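Local structure of beta-fructofuranosidase (Bifidobacterium adolescentis, 6NOB) at residues Arg189-Phe195 with Thr222-Arg228. The protein probably hydrolyses terminal non-reducing beta-D-fructofuranoside residues, acting as a family 32 beta-fructofuranosidase. Residues are numbered along the deposited sequence.
Sequences RIVGGAF and TRHLETR
Strands 190-193 and 222-227 run antiparallel (168°, axes 4.6 Å apart), Ile190 facing Thr227 and Ala194 facing Arg223. Val191-Glu226 and Gly193-His224 are the hydrogen-bonded pairs: Val191 N to Glu226 O is 2.8 Å, its return bond weak, while Gly193 N to His224 O and His224 N to Gly193 O both measure 3.1 Å. Arg228 N to Arg189 O (2.8 Å) closes the Ile190 end of the ladder; Phe195 N to Thr222 O (2.7 Å) continues it past a corner at Ala194. Gly192 (phi/psi 164/-130) brings its CA within 3.2 Å of His224 O, where a CB would clash. His224 CB sits 3.3 Å from the Phe195 ring centroid, over its face, a CH-pi contact; chi1 t turns the imidazole so that the two rings lie near parallel (16°) but slid apart. His224 NE2 donates to Glu226 OE1 (2.9 Å), while ND1 is hydrogen-bonded to Glu236. On the opposite face Ile190 CG2 meets Leu225 CD1 at 3.8 Å. This is the edge pairing of a four-stranded antiparallel sheet, consistent with one blade of the five-bladed beta-propeller of family 32.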
loop_
_atom_site.group_PDB
_atom_site.type_symbol
_atom_site.label_atom_id
_atom_site.label_comp_id
_atom_site.label_asym_id
_atom_site.label_seq_id
_atom_site.Cartn_x
_atom_site.Cartn_y
_atom_site.Cartn_z
ATOM N N ARG A 189 6.351 11.169 24.513
ATOM C CA ARG A 189 5.303 12.150 24.263
ATOM C C ARG A 189 5.034 12.352 22.779
ATOM O O ARG A 189 4.003 12.934 22.422
ATOM C CB ARG A 189 5.670 13.490 24.899
ATOM C CG ARG A 189 5.866 13.453 26.412
ATOM C CD ARG A 189 6.499 14.752 26.890
ATOM N NE ARG A 189 7.802 14.963 26.265
ATOM C CZ ARG A 189 8.467 16.114 26.273
ATOM N NH1 ARG A 189 7.955 17.180 26.873
ATOM N NH2 ARG A 189 9.649 16.199 25.677
ATOM N N ILE A 190 5.927 11.892 21.908
ATOM C CA ILE A 190 5.815 12.171 20.485
ATOM C C ILE A 190 5.612 10.868 19.721
ATOM O O ILE A 190 5.914 9.773 20.206
ATOM C CB ILE A 190 7.037 12.939 19.943
ATOM C CG1 ILE A 190 8.339 12.261 20.372
ATOM C CG2 ILE A 190 7.016 14.375 20.438
ATOM C CD1 ILE A 190 9.584 12.953 19.857
ATOM N N VAL A 191 5.082 11.008 18.505
ATOM C CA VAL A 191 4.820 9.888 17.609
ATOM C C VAL A 191 5.055 10.374 16.183
ATOM O O VAL A 191 4.868 11.554 15.874
ATOM C CB VAL A 191 3.386 9.334 17.804
ATOM C CG1 VAL A 191 2.342 10.367 17.387
ATOM C CG2 VAL A 191 3.194 8.027 17.041
ATOM N N GLY A 192 5.490 9.460 15.316
ATOM C CA GLY A 192 5.721 9.793 13.922
ATOM C C GLY A 192 6.554 8.766 13.181
ATOM O O GLY A 192 6.256 7.570 13.233
ATOM N N GLY A 193 7.594 9.217 12.469
ATOM C CA GLY A 193 8.531 8.324 11.824
ATOM C C GLY A 193 8.723 8.677 10.363
ATOM O O GLY A 193 8.421 9.793 9.922
ATOM N N ALA A 194 9.239 7.713 9.606
ATOM C CA ALA A 194 9.478 7.879 8.173
ATOM C C ALA A 194 8.194 7.530 7.430
ATOM O O ALA A 194 7.931 6.360 7.140
ATOM C CB ALA A 194 10.643 7.008 7.718
ATOM N N PHE A 195 7.393 8.543 7.117
ATOM C CA PHE A 195 6.114 8.334 6.450
ATOM C C PHE A 195 6.335 8.067 4.960
ATOM O O PHE A 195 7.465 7.907 4.486
ATOM C CB PHE A 195 5.186 9.522 6.692
ATOM C CG PHE A 195 4.427 9.446 7.991
ATOM C CD1 PHE A 195 4.892 8.665 9.039
ATOM C CD2 PHE A 195 3.243 10.143 8.157
ATOM C CE1 PHE A 195 4.197 8.593 10.231
ATOM C CE2 PHE A 195 2.539 10.070 9.344
ATOM C CZ PHE A 195 3.018 9.296 10.385
ATOM N N THR A 222 8.005 11.780 3.508
ATOM C CA THR A 222 7.523 12.638 4.580
ATOM C C THR A 222 8.103 12.178 5.909
ATOM O O THR A 222 8.090 10.981 6.216
ATOM C CB THR A 222 5.995 12.621 4.655
ATOM O OG1 THR A 222 5.453 13.223 3.477
ATOM C CG2 THR A 222 5.506 13.384 5.887
ATOM N N ARG A 223 8.618 13.126 6.684
ATOM C CA ARG A 223 8.933 12.905 8.088
ATOM C C ARG A 223 7.804 13.491 8.923
ATOM O O ARG A 223 7.369 14.621 8.677
ATOM C CB ARG A 223 10.268 13.545 8.471
ATOM C CG ARG A 223 11.488 12.742 8.052
ATOM C CD ARG A 223 11.699 11.549 8.967
ATOM N NE ARG A 223 12.735 10.654 8.461
ATOM C CZ ARG A 223 13.024 9.472 8.994
ATOM N NH1 ARG A 223 12.353 9.042 10.053
ATOM N NH2 ARG A 223 13.981 8.720 8.467
ATOM N N HIS A 224 7.325 12.718 9.892
ATOM C CA HIS A 224 6.192 13.099 10.723
ATOM C C HIS A 224 6.646 13.209 12.171
ATOM O O HIS A 224 7.319 12.310 12.685
ATOM C CB HIS A 224 5.058 12.078 10.594
ATOM C CG HIS A 224 3.823 12.432 11.365
ATOM N ND1 HIS A 224 2.704 12.974 10.769
ATOM C CD2 HIS A 224 3.521 12.298 12.678
ATOM C CE1 HIS A 224 1.770 13.169 11.683
ATOM N NE2 HIS A 224 2.241 12.768 12.851
ATOM N N LEU A 225 6.283 14.318 12.814
ATOM C CA LEU A 225 6.541 14.534 14.232
ATOM C C LEU A 225 5.283 15.117 14.853
ATOM O O LEU A 225 4.783 16.146 14.387
ATOM C CB LEU A 225 7.731 15.472 14.447
ATOM C CG LEU A 225 7.879 16.054 15.851
ATOM C CD1 LEU A 225 8.218 14.961 16.857
ATOM C CD2 LEU A 225 8.934 17.148 15.859
ATOM N N GLU A 226 4.775 14.467 15.899
ATOM C CA GLU A 226 3.510 14.869 16.497
ATOM C C GLU A 226 3.537 14.608 17.996
ATOM O O GLU A 226 3.928 13.523 18.432
ATOM C CB GLU A 226 2.340 14.116 15.856
ATOM C CG GLU A 226 1.016 14.295 16.580
ATOM C CD GLU A 226 -0.124 13.562 15.901
ATOM O OE1 GLU A 226 0.133 12.864 14.897
ATOM O OE2 GLU A 226 -1.275 13.679 16.374
ATOM N N THR A 227 3.117 15.603 18.771
ATOM C CA THR A 227 2.909 15.428 20.202
ATOM C C THR A 227 1.583 14.707 20.419
ATOM O O THR A 227 0.528 15.226 20.042
ATOM C CB THR A 227 2.911 16.784 20.906
ATOM O OG1 THR A 227 4.104 17.502 20.557
ATOM C CG2 THR A 227 2.845 16.611 22.419
ATOM N N ARG A 228 1.642 13.513 21.012
ATOM C CA ARG A 228 0.448 12.700 21.224
ATOM C C ARG A 228 -0.642 13.502 21.924
ATOM O O ARG A 228 -0.415 14.097 22.981
ATOM C CB ARG A 228 0.790 11.460 22.052
ATOM C CG ARG A 228 1.708 10.461 21.366
ATOM C CD ARG A 228 1.926 9.235 22.247
ATOM N NE ARG A 228 3.148 8.515 21.896
ATOM C CZ ARG A 228 3.197 7.504 21.033
ATOM N NH1 ARG A 228 2.091 7.088 20.432
ATOM N NH2 ARG A 228 4.353 6.907 20.772
HETATM O O HOH W 1 1.980 13.700 24.463
HETATM O O HOH W 2 7.147 7.370 20.299
#